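Local structure of putative acetyltransferase (Nocardia farcinica, 3D9W) at residues R141-P146 / L158-F163; R162-R168 / W177-F182; Q181-D185 / I241-G247. The protein probably transfers acetyl groups from acetyl-coenzyme A to arylamine substrates, as an arylamine N-acetyltransferase. All coordinates share one frame; numbering follows the deposited sequence.

Contact 1 (R141-P146 / L158-F163)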
loop_
_atom_site.group_PDB
_atom_site.type_symbol
_atom_site.label_atom_id
_atom_site.label_comp_id
_atom_site.label_asym_id
_atom_site.label_seq_id
_atom_site.Cartn_x
_atom_site.Cartn_y
_atom_site.Cartn_z
ATOM N N ARG A 141 1.361 1.479 -5.674
ATOM C CA ARG A 141 1.177 1.459 -7.118
ATOM C C ARG A 141 -0.059 0.629 -7.459
ATOM O O ARG A 141 -0.041 -0.194 -8.375
ATOM C CB ARG A 141 2.410 0.857 -7.792
ATOM C CG ARG A 141 2.412 0.901 -9.323
ATOM C CD ARG A 141 3.730 0.357 -9.836
ATOM N NE ARG A 141 3.873 0.385 -11.289
ATOM C CZ ARG A 141 3.206 -0.399 -12.129
ATOM N NH1 ARG A 141 2.324 -1.286 -11.677
ATOM N NH2 ARG A 141 3.452 -0.312 -13.426
ATOM N N GLY A 142 -1.138 0.852 -6.719
ATOM C CA GLY A 142 -2.347 0.102 -6.964
ATOM C C GLY A 142 -2.089 -1.347 -6.637
ATOM O O GLY A 142 -1.194 -1.643 -5.850
ATOM N N PRO A 143 -2.840 -2.284 -7.232
ATOM C CA PRO A 143 -3.922 -2.085 -8.198
ATOM C C PRO A 143 -5.049 -1.210 -7.673
ATOM O O PRO A 143 -5.397 -1.288 -6.502
ATOM C CB PRO A 143 -4.392 -3.504 -8.465
ATOM C CG PRO A 143 -3.165 -4.278 -8.333
ATOM C CD PRO A 143 -2.565 -3.719 -7.077
ATOM N N LEU A 144 -5.625 -0.387 -8.548
ATOM C CA LEU A 144 -6.729 0.496 -8.157
ATOM C C LEU A 144 -8.106 -0.177 -8.166
ATOM O O LEU A 144 -9.130 0.495 -8.120
ATOM C CB LEU A 144 -6.746 1.752 -9.035
ATOM C CG LEU A 144 -6.584 1.600 -10.546
ATOM C CD1 LEU A 144 -7.772 0.846 -11.126
ATOM C CD2 LEU A 144 -6.462 2.984 -11.171
ATOM N N ARG A 145 -8.105 -1.509 -8.224
ATOM C CA ARG A 145 -9.320 -2.336 -8.198
ATOM C C ARG A 145 -8.852 -3.647 -7.612
ATOM O O ARG A 145 -7.716 -4.054 -7.839
ATOM C CB ARG A 145 -9.880 -2.609 -9.600
ATOM C CG ARG A 145 -10.145 -1.363 -10.437
ATOM C CD ARG A 145 -11.559 -1.332 -10.959
ATOM N NE ARG A 145 -12.467 -0.609 -10.073
ATOM C CZ ARG A 145 -12.886 0.638 -10.280
ATOM N NH1 ARG A 145 -12.473 1.309 -11.345
ATOM N NH2 ARG A 145 -13.744 1.203 -9.433
ATOM N N PRO A 146 -9.707 -4.325 -6.843
ATOM C CA PRO A 146 -9.274 -5.596 -6.268
ATOM C C PRO A 146 -9.150 -6.663 -7.350
ATOM O O PRO A 146 -9.832 -6.608 -8.371
ATOM C CB PRO A 146 -10.381 -5.909 -5.276
ATOM C CG PRO A 146 -11.595 -5.368 -5.973
ATOM C CD PRO A 146 -11.110 -4.040 -6.500
ATOM N N LEU A 158 -6.449 -4.157 -14.578
ATOM C CA LEU A 158 -7.141 -3.522 -13.461
ATOM C C LEU A 158 -6.942 -2.056 -13.814
ATOM O O LEU A 158 -5.864 -1.501 -13.611
ATOM C CB LEU A 158 -6.459 -3.873 -12.136
ATOM C CG LEU A 158 -6.577 -5.359 -11.779
ATOM C CD1 LEU A 158 -5.794 -5.629 -10.513
ATOM C CD2 LEU A 158 -8.045 -5.755 -11.603
ATOM N N GLY A 159 -7.983 -1.442 -14.360
ATOM C CA GLY A 159 -7.845 -0.081 -14.813
ATOM C C GLY A 159 -7.063 -0.269 -16.105
ATOM O O GLY A 159 -7.398 -1.155 -16.902
ATOM N N ASP A 160 -6.013 0.521 -16.319
ATOM C CA ASP A 160 -5.204 0.385 -17.529
ATOM C C ASP A 160 -3.858 -0.248 -17.249
ATOM O O ASP A 160 -2.969 -0.240 -18.111
ATOM C CB ASP A 160 -4.964 1.733 -18.187
ATOM C CG ASP A 160 -6.191 2.268 -18.850
ATOM O OD1 ASP A 160 -6.898 1.480 -19.508
ATOM O OD2 ASP A 160 -6.443 3.479 -18.715
ATOM N N TRP A 161 -3.711 -0.795 -16.048
ATOM C CA TRP A 161 -2.467 -1.434 -15.657
ATOM C C TRP A 161 -2.611 -2.929 -15.891
ATOM O O TRP A 161 -3.636 -3.507 -15.554
ATOM C CB TRP A 161 -2.177 -1.109 -14.194
ATOM C CG TRP A 161 -2.240 0.374 -13.935
ATOM C CD1 TRP A 161 -3.368 1.136 -13.777
ATOM C CD2 TRP A 161 -1.135 1.287 -13.917
ATOM N NE1 TRP A 161 -3.029 2.465 -13.670
ATOM C CE2 TRP A 161 -1.665 2.585 -13.755
ATOM C CE3 TRP A 161 0.251 1.133 -14.026
ATOM C CZ2 TRP A 161 -0.856 3.725 -13.702
ATOM C CZ3 TRP A 161 1.052 2.265 -13.973
ATOM C CH2 TRP A 161 0.495 3.545 -13.813
ATOM N N ARG A 162 -1.587 -3.538 -16.481
ATOM C CA ARG A 162 -1.605 -4.958 -16.813
ATOM C C ARG A 162 -0.971 -5.854 -15.748
ATOM O O ARG A 162 0.106 -5.552 -15.233
ATOM C CB ARG A 162 -0.902 -5.158 -18.152
ATOM C CG ARG A 162 -1.430 -4.247 -19.253
ATOM C CD ARG A 162 -0.329 -3.824 -20.230
ATOM N NE ARG A 162 0.302 -4.967 -20.891
ATOM C CZ ARG A 162 1.399 -4.887 -21.643
ATOM N NH1 ARG A 162 1.986 -3.711 -21.824
ATOM N NH2 ARG A 162 1.910 -5.977 -22.217
ATOM N N PHE A 163 -1.647 -6.965 -15.445
ATOM C CA PHE A 163 -1.199 -7.927 -14.441
ATOM C C PHE A 163 -1.388 -9.385 -14.868
ATOM O O PHE A 163 -1.921 -9.683 -15.943
ATOM C CB PHE A 163 -1.966 -7.738 -13.127
ATOM C CG PHE A 163 -1.818 -6.380 -12.519
ATOM C CD1 PHE A 163 -0.734 -6.078 -11.712
ATOM C CD2 PHE A 163 -2.773 -5.396 -12.753
ATOM C CE1 PHE A 163 -0.602 -4.809 -11.140
ATOM C CE2 PHE A 163 -2.652 -4.130 -12.191
ATOM C CZ PHE A 163 -1.563 -3.835 -11.382
HETATM O O HOH W 1 0.863 -3.075 -13.708
HETATM O O HOH W 2 -4.528 -0.896 -11.508
#

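Contact 2 (R162-R168 / W177-F182)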
loop_
_atom_site.group_PDB
_atom_site.type_symbol
_atom_site.label_atom_id
_atom_site.label_comp_id
_atom_site.label_asym_id
_atom_site.label_seq_id
_atom_site.Cartn_x
_atom_site.Cartn_y
_atom_site.Cartn_z
ATOM N N ARG A 162 -1.587 -3.538 -16.481
ATOM C CA ARG A 162 -1.605 -4.958 -16.813
ATOM C C ARG A 162 -0.971 -5.854 -15.748
ATOM O O ARG A 162 0.106 -5.552 -15.233
ATOM C CB ARG A 162 -0.902 -5.158 -18.152
ATOM C CG ARG A 162 -1.430 -4.247 -19.253
ATOM C CD ARG A 162 -0.329 -3.824 -20.230
ATOM N NE ARG A 162 0.302 -4.967 -20.891
ATOM C CZ ARG A 162 1.399 -4.887 -21.643
ATOM N NH1 ARG A 162 1.986 -3.711 -21.824
ATOM N NH2 ARG A 162 1.910 -5.977 -22.217
ATOM N N PHE A 163 -1.647 -6.965 -15.445
ATOM C CA PHE A 163 -1.199 -7.927 -14.441
ATOM C C PHE A 163 -1.388 -9.385 -14.868
ATOM O O PHE A 163 -1.921 -9.683 -15.943
ATOM C CB PHE A 163 -1.966 -7.738 -13.127
ATOM C CG PHE A 163 -1.818 -6.380 -12.519
ATOM C CD1 PHE A 163 -0.734 -6.078 -11.712
ATOM C CD2 PHE A 163 -2.773 -5.396 -12.753
ATOM C CE1 PHE A 163 -0.602 -4.809 -11.140
ATOM C CE2 PHE A 163 -2.652 -4.130 -12.191
ATOM C CZ PHE A 163 -1.563 -3.835 -11.382
ATOM N N ARG A 164 -0.952 -10.275 -13.975
ATOM C CA ARG A 164 -1.026 -11.728 -14.126
ATOM C C ARG A 164 -0.966 -12.328 -12.729
ATOM O O ARG A 164 -0.012 -12.093 -11.994
ATOM C CB ARG A 164 0.171 -12.275 -14.915
ATOM C CG ARG A 164 0.133 -12.079 -16.409
ATOM C CD ARG A 164 1.463 -12.520 -17.030
ATOM N NE ARG A 164 1.525 -12.199 -18.458
ATOM C CZ ARG A 164 2.620 -12.286 -19.213
ATOM N NH1 ARG A 164 3.772 -12.689 -18.674
ATOM N NH2 ARG A 164 2.560 -11.971 -20.511
ATOM N N LEU A 165 -1.989 -13.085 -12.357
ATOM C CA LEU A 165 -2.000 -13.730 -11.054
ATOM C C LEU A 165 -1.601 -15.174 -11.322
ATOM O O LEU A 165 -2.182 -15.850 -12.178
ATOM C CB LEU A 165 -3.389 -13.683 -10.413
ATOM C CG LEU A 165 -3.409 -13.489 -8.892
ATOM C CD1 LEU A 165 -4.695 -14.063 -8.333
ATOM C CD2 LEU A 165 -2.222 -14.173 -8.240
ATOM N N GLU A 166 -0.611 -15.646 -10.582
ATOM C CA GLU A 166 -0.118 -16.994 -10.767
ATOM C C GLU A 166 -0.191 -17.799 -9.478
ATOM O O GLU A 166 0.089 -17.268 -8.405
ATOM C CB GLU A 166 1.314 -16.890 -11.252
ATOM C CG GLU A 166 1.997 -18.169 -11.606
ATOM C CD GLU A 166 3.069 -17.912 -12.644
ATOM O OE1 GLU A 166 2.683 -17.538 -13.782
ATOM O OE2 GLU A 166 4.276 -18.060 -12.325
ATOM N N ARG A 167 -0.589 -19.067 -9.582
ATOM C CA ARG A 167 -0.666 -19.937 -8.410
ATOM C C ARG A 167 0.381 -21.039 -8.506
ATOM O O ARG A 167 0.304 -21.913 -9.364
ATOM C CB ARG A 167 -2.051 -20.581 -8.254
ATOM C CG ARG A 167 -2.346 -20.964 -6.791
ATOM C CD ARG A 167 -2.640 -22.444 -6.557
ATOM N NE ARG A 167 -3.990 -22.819 -6.973
ATOM C CZ ARG A 167 -4.271 -23.478 -8.097
ATOM N NH1 ARG A 167 -3.291 -23.844 -8.920
ATOM N NH2 ARG A 167 -5.533 -23.759 -8.404
ATOM N N ARG A 168 1.366 -20.988 -7.622
ATOM C CA ARG A 168 2.422 -21.979 -7.613
ATOM C C ARG A 168 2.326 -22.800 -6.340
ATOM O O ARG A 168 1.387 -22.644 -5.550
ATOM C CB ARG A 168 3.792 -21.297 -7.660
ATOM C CG ARG A 168 4.103 -20.556 -8.940
ATOM C CD ARG A 168 5.534 -20.015 -8.901
ATOM N NE ARG A 168 5.781 -19.083 -10.001
ATOM C CZ ARG A 168 6.874 -18.328 -10.140
ATOM N NH1 ARG A 168 7.859 -18.388 -9.240
ATOM N NH2 ARG A 168 6.972 -17.489 -11.178
ATOM N N TRP A 177 1.287 -17.673 -4.225
ATOM C CA TRP A 177 0.775 -16.808 -5.271
ATOM C C TRP A 177 1.803 -15.785 -5.709
ATOM O O TRP A 177 2.614 -15.320 -4.907
ATOM C CB TRP A 177 -0.483 -16.083 -4.803
ATOM C CG TRP A 177 -1.599 -16.985 -4.418
ATOM C CD1 TRP A 177 -1.793 -17.586 -3.206
ATOM C CD2 TRP A 177 -2.687 -17.385 -5.244
ATOM N NE1 TRP A 177 -2.944 -18.336 -3.226
ATOM C CE2 TRP A 177 -3.513 -18.229 -4.468
ATOM C CE3 TRP A 177 -3.048 -17.113 -6.568
ATOM C CZ2 TRP A 177 -4.682 -18.803 -4.974
ATOM C CZ3 TRP A 177 -4.205 -17.680 -7.073
ATOM C CH2 TRP A 177 -5.013 -18.519 -6.275
ATOM N N VAL A 178 1.758 -15.434 -6.990
ATOM C CA VAL A 178 2.674 -14.456 -7.552
ATOM C C VAL A 178 1.914 -13.485 -8.447
ATOM O O VAL A 178 1.338 -13.880 -9.461
ATOM C CB VAL A 178 3.763 -15.126 -8.407
ATOM C CG1 VAL A 178 4.919 -14.167 -8.615
ATOM C CG2 VAL A 178 4.230 -16.413 -7.756
ATOM N N LEU A 179 1.901 -12.216 -8.063
ATOM C CA LEU A 179 1.239 -11.200 -8.862
ATOM C C LEU A 179 2.300 -10.589 -9.771
ATOM O O LEU A 179 3.375 -10.221 -9.305
ATOM C CB LEU A 179 0.649 -10.120 -7.961
ATOM C CG LEU A 179 -0.191 -9.094 -8.714
ATOM C CD1 LEU A 179 -1.508 -9.740 -9.110
ATOM C CD2 LEU A 179 -0.432 -7.876 -7.842
ATOM N N HIS A 180 2.002 -10.489 -11.063
ATOM C CA HIS A 180 2.947 -9.925 -12.028
ATOM C C HIS A 180 2.444 -8.588 -12.552
ATOM O O HIS A 180 1.300 -8.479 -12.945
ATOM C CB HIS A 180 3.123 -10.873 -13.219
ATOM C CG HIS A 180 3.780 -12.175 -12.879
ATOM N ND1 HIS A 180 5.148 -12.339 -12.872
ATOM C CD2 HIS A 180 3.254 -13.380 -12.554
ATOM C CE1 HIS A 180 5.436 -13.592 -12.563
ATOM N NE2 HIS A 180 4.305 -14.244 -12.365
ATOM N N GLN A 181 3.299 -7.573 -12.573
ATOM C CA GLN A 181 2.892 -6.268 -13.074
ATOM C C GLN A 181 3.775 -5.896 -14.247
ATOM O O GLN A 181 4.922 -6.318 -14.300
ATOM C CB GLN A 181 3.049 -5.205 -11.990
ATOM C CG GLN A 181 4.484 -5.021 -11.543
ATOM C CD GLN A 181 4.700 -3.748 -10.756
ATOM O OE1 GLN A 181 3.970 -3.456 -9.815
ATOM N NE2 GLN A 181 5.718 -2.985 -11.133
ATOM N N PHE A 182 3.237 -5.115 -15.184
ATOM C CA PHE A 182 3.995 -4.659 -16.351
ATOM C C PHE A 182 4.458 -3.236 -16.065
ATOM O O PHE A 182 3.657 -2.392 -15.673
ATOM C CB PHE A 182 3.130 -4.667 -17.609
ATOM C CG PHE A 182 3.906 -4.437 -18.869
ATOM C CD1 PHE A 182 4.700 -5.449 -19.410
ATOM C CD2 PHE A 182 3.897 -3.190 -19.487
ATOM C CE1 PHE A 182 5.479 -5.217 -20.545
ATOM C CE2 PHE A 182 4.674 -2.944 -20.630
ATOM C CZ PHE A 182 5.468 -3.961 -21.157
HETATM O O HOH W 1 0.863 -3.075 -13.708
#

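Contact 3 (Q181-D185 / I241-G247)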
loop_
_atom_site.group_PDB
_atom_site.type_symbol
_atom_site.label_atom_id
_atom_site.label_comp_id
_atom_site.label_asym_id
_atom_site.label_seq_id
_atom_site.Cartn_x
_atom_site.Cartn_y
_atom_site.Cartn_z
ATOM N N GLN A 181 3.299 -7.573 -12.573
ATOM C CA GLN A 181 2.892 -6.268 -13.074
ATOM C C GLN A 181 3.775 -5.896 -14.247
ATOM O O GLN A 181 4.922 -6.318 -14.300
ATOM C CB GLN A 181 3.049 -5.205 -11.990
ATOM C CG GLN A 181 4.484 -5.021 -11.543
ATOM C CD GLN A 181 4.700 -3.748 -10.756
ATOM O OE1 GLN A 181 3.970 -3.456 -9.815
ATOM N NE2 GLN A 181 5.718 -2.985 -11.133
ATOM N N PHE A 182 3.237 -5.115 -15.184
ATOM C CA PHE A 182 3.995 -4.659 -16.351
ATOM C C PHE A 182 4.458 -3.236 -16.065
ATOM O O PHE A 182 3.657 -2.392 -15.673
ATOM C CB PHE A 182 3.130 -4.667 -17.609
ATOM C CG PHE A 182 3.906 -4.437 -18.869
ATOM C CD1 PHE A 182 4.700 -5.449 -19.410
ATOM C CD2 PHE A 182 3.897 -3.190 -19.487
ATOM C CE1 PHE A 182 5.479 -5.217 -20.545
ATOM C CE2 PHE A 182 4.674 -2.944 -20.630
ATOM C CZ PHE A 182 5.468 -3.961 -21.157
ATOM N N GLY A 183 5.747 -2.967 -16.259
ATOM C CA GLY A 183 6.269 -1.642 -15.978
ATOM C C GLY A 183 7.583 -1.264 -16.642
ATOM O O GLY A 183 8.018 -1.903 -17.596
ATOM N N ARG A 184 8.210 -0.214 -16.117
ATOM C CA ARG A 184 9.465 0.324 -16.643
ATOM C C ARG A 184 10.456 -0.674 -17.222
ATOM O O ARG A 184 11.187 -0.343 -18.162
ATOM C CB ARG A 184 10.183 1.138 -15.574
ATOM C CG ARG A 184 9.321 2.183 -14.887
ATOM C CD ARG A 184 10.132 3.461 -14.717
ATOM N NE ARG A 184 11.539 3.181 -14.408
ATOM C CZ ARG A 184 11.992 2.822 -13.209
ATOM N NH1 ARG A 184 11.157 2.700 -12.181
ATOM N NH2 ARG A 184 13.289 2.584 -13.047
ATOM N N ASP A 185 10.499 -1.880 -16.661
ATOM C CA ASP A 185 11.419 -2.907 -17.154
ATOM C C ASP A 185 10.689 -4.113 -17.735
ATOM O O ASP A 185 11.211 -5.223 -17.724
ATOM C CB ASP A 185 12.350 -3.373 -16.034
ATOM C CG ASP A 185 13.772 -3.619 -16.521
ATOM O OD1 ASP A 185 13.972 -4.398 -17.484
ATOM O OD2 ASP A 185 14.697 -3.016 -15.934
ATOM N N ILE A 241 10.515 9.557 -10.453
ATOM C CA ILE A 241 10.006 8.792 -11.572
ATOM C C ILE A 241 8.514 8.948 -11.735
ATOM O O ILE A 241 7.773 9.028 -10.759
ATOM C CB ILE A 241 10.262 7.301 -11.389
ATOM C CG1 ILE A 241 11.628 7.080 -10.740
ATOM C CG2 ILE A 241 10.165 6.597 -12.740
ATOM C CD1 ILE A 241 11.865 5.649 -10.296
ATOM N N THR A 242 8.084 8.992 -12.986
ATOM C CA THR A 242 6.675 9.077 -13.311
ATOM C C THR A 242 6.497 7.970 -14.349
ATOM O O THR A 242 7.191 7.944 -15.357
ATOM C CB THR A 242 6.300 10.437 -13.911
ATOM O OG1 THR A 242 6.570 11.473 -12.959
ATOM C CG2 THR A 242 4.828 10.457 -14.257
ATOM N N GLU A 243 5.582 7.046 -14.081
ATOM C CA GLU A 243 5.332 5.914 -14.960
ATOM C C GLU A 243 3.893 5.934 -15.450
ATOM O O GLU A 243 3.017 6.457 -14.768
ATOM C CB GLU A 243 5.575 4.627 -14.182
ATOM C CG GLU A 243 5.810 3.410 -15.025
ATOM C CD GLU A 243 5.862 2.145 -14.192
ATOM O OE1 GLU A 243 6.316 2.225 -13.021
ATOM O OE2 GLU A 243 5.457 1.078 -14.713
ATOM N N ARG A 244 3.654 5.358 -16.626
ATOM C CA ARG A 244 2.309 5.292 -17.206
ATOM C C ARG A 244 1.926 3.848 -17.514
ATOM O O ARG A 244 2.793 2.987 -17.635
ATOM C CB ARG A 244 2.243 6.173 -18.451
ATOM C CG ARG A 244 2.479 7.636 -18.107
ATOM C CD ARG A 244 2.382 8.557 -19.306
ATOM N NE ARG A 244 3.575 8.525 -20.154
ATOM C CZ ARG A 244 4.795 8.905 -19.762
ATOM N NH1 ARG A 244 4.995 9.349 -18.522
ATOM N NH2 ARG A 244 5.814 8.854 -20.618
ATOM N N PRO A 245 0.621 3.561 -17.645
ATOM C CA PRO A 245 0.130 2.202 -17.926
ATOM C C PRO A 245 0.707 1.468 -19.148
ATOM O O PRO A 245 0.667 0.248 -19.202
ATOM C CB PRO A 245 -1.384 2.397 -18.028
ATOM C CG PRO A 245 -1.639 3.601 -17.168
ATOM C CD PRO A 245 -0.506 4.507 -17.574
ATOM N N ASP A 246 1.238 2.199 -20.121
ATOM C CA ASP A 246 1.814 1.565 -21.306
ATOM C C ASP A 246 3.284 1.218 -21.048
ATOM O O ASP A 246 4.034 0.875 -21.961
ATOM C CB ASP A 246 1.708 2.501 -22.513
ATOM C CG ASP A 246 2.667 3.669 -22.428
ATOM O OD1 ASP A 246 3.124 3.985 -21.309
ATOM O OD2 ASP A 246 2.963 4.279 -23.477
ATOM N N GLY A 247 3.692 1.335 -19.794
ATOM C CA GLY A 247 5.058 1.015 -19.443
ATOM C C GLY A 247 6.044 2.156 -19.586
ATOM O O GLY A 247 7.033 2.195 -18.859
#

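Contact 1 (R141-P146 / L158-F163)
Pro-143 rests its ring across two side chains of the facing hairpin, Leu-158 and Phe-163: its CB lies 3.3 Å from Leu-158 CD1, while its CG reaches to 3.5 Å from Phe-163 CZ. Beside it, Leu-144 CD1 rests 3.8 Å from Gly-159 CA, where the turn has no side chain to interpose. At the start of the loop, the Arg-141 guanidinium has the rim of the Trp-161 six-membered ring over one face, Trp-161 CE3 lying 3.6 Å from Arg-141 NH2 and the two planes standing 79° apart. The arginine gets there on an extended chain, its CG anti to the backbone N (chi1 -174°).

No direct hydrogen bond joins the segments; water does that work. One water accepts from Leu-144 N and donates to Leu-158 O, and another accepts from Arg-141 NH1 and donates to Arg-162 O. Second-shell partners fix the polar ends, Glu-243 by a salt bridge to Arg-141 and Ser-229 O by a hydrogen bond from Trp-161 NE1. A cis peptide precedes Pro-143, and helix 35-48 packs on Leu-144. The arrangement exemplifies a tight hairpin, closed by a type II' turn from Leu-158 to Trp-161 at the border of an antiparallel sheet and covered by an irregular loop.

Contact 2 (R162-R168 / W177-F182)
Glu-166 OE2, 3.8 Å from His-180 NE2 on the partner strand, is gripped by two nitrogens of Arg-168. Arg-168 NE and NH2 each donate to Glu-166 OE2 at 3.0 Å, side-on and within the guanidinium plane; NE meets the anti lone pair of this oxygen, and NH2 comes in nearly along its C-O axis. The double grip holds this one oxygen in the guanidinium plane and spreads the arginine over Val-178, whose CG2 sits above a guanidinium face 3.8 Å from Arg-168 NE.

At the opposite end of the strand pair, Arg-162 and Phe-182 run side by side in a cation-pi contact. Arg-162 CZ stands 3.7 Å from the centroid of the Phe-182 ring, 12° off its normal. Glu-155 adds a salt bridge to Arg-162 NE. On the face that carries Leu-165, Arg-167 lays CG over the six-membered ring of Trp-177, 3.5 Å from its centroid, a CH-pi contact; Leu-165 CD2 meets the same indole at its edge.

Backbone bonds set this register. Arg-164 with His-180 and Glu-166 with Val-178 are hydrogen-bonded pairs, His-180 N reaching Arg-164 O at 2.7 Å, and Leu-165 faces Leu-179 in a non-hydrogen-bonded pair between them. The whole is a classical antiparallel beta hairpin, strands 161-169 and 175-183, within the larger sheet.

Contact 3 (Q181-D185 / I241-G247)
Ile-241 meets Arg-184 at about a right angle, its two branches sharing the work: CG2 touches Arg-184 CD at 3.7 Å, and CD1 lies over a face of the guanidinium, 3.6 Å from Arg-184 NH1. Bends at chi2 and chi3 turn the arginine back over Ile-241. Glu-243, the next residue to point across, sends out an extended chain with CG anti to the backbone N (chi1 -160°). Its carboxylate slides against the aliphatic part of Arg-184, CD standing 3.5 Å from Arg-184 CG. OE2 accepts a weak, bent hydrogen bond from Arg-184 N at 3.3 Å and also approaches the CA of Gly-183, which has no side chain to keep it off. The charged end of Arg-184 stays apart, NH1 being 4.9 Å from Glu-243 OE1.

From Arg-244 to Gly-247 the chain makes a type I turn, closed by Gly-247 N to Arg-244 O. Asp-246 presents its carbonyl O at the edge of the Phe-182 ring, 4.1 Å from CE2, while its OD1 is hydrogen-bonded to Ser-248 OG. Gly-247 ends the segment with its O 3.8 Å from Arg-184 CA.

The chemistry is thus one of modest forces around a buried carboxylate. Its main partner is Arg-141, whose salt bridge to OE2 probably keeps Glu-243 ionised, and the backbone N-H of Arg-184 adds a weaker, supplementary pull.

Overall arrangement
Contacts 2 and 3 each lie on the same side of the chain's centre as contact 1, about 12 Å from it between centres, and about 15 Å from each other. Contact 1 is followed in series by contact 2, the two overlapping at Arg-162 and Phe-163 on strand 161-169; contacts 2 and 3 overlap at Gln-181 and Phe-182 on strand 175-183. Those neighbouring strands belong to the eight-stranded antiparallel sheet, whereas strand 239-243 belongs to a separate four-stranded one, which contact 3 brings alongside. Arg-141 knits the group together, bonding to Glu-243 and weakly to Phe-182 O. The series therefore joins a covering loop, a hairpin and a second sheet within the N-acetyltransferase family region.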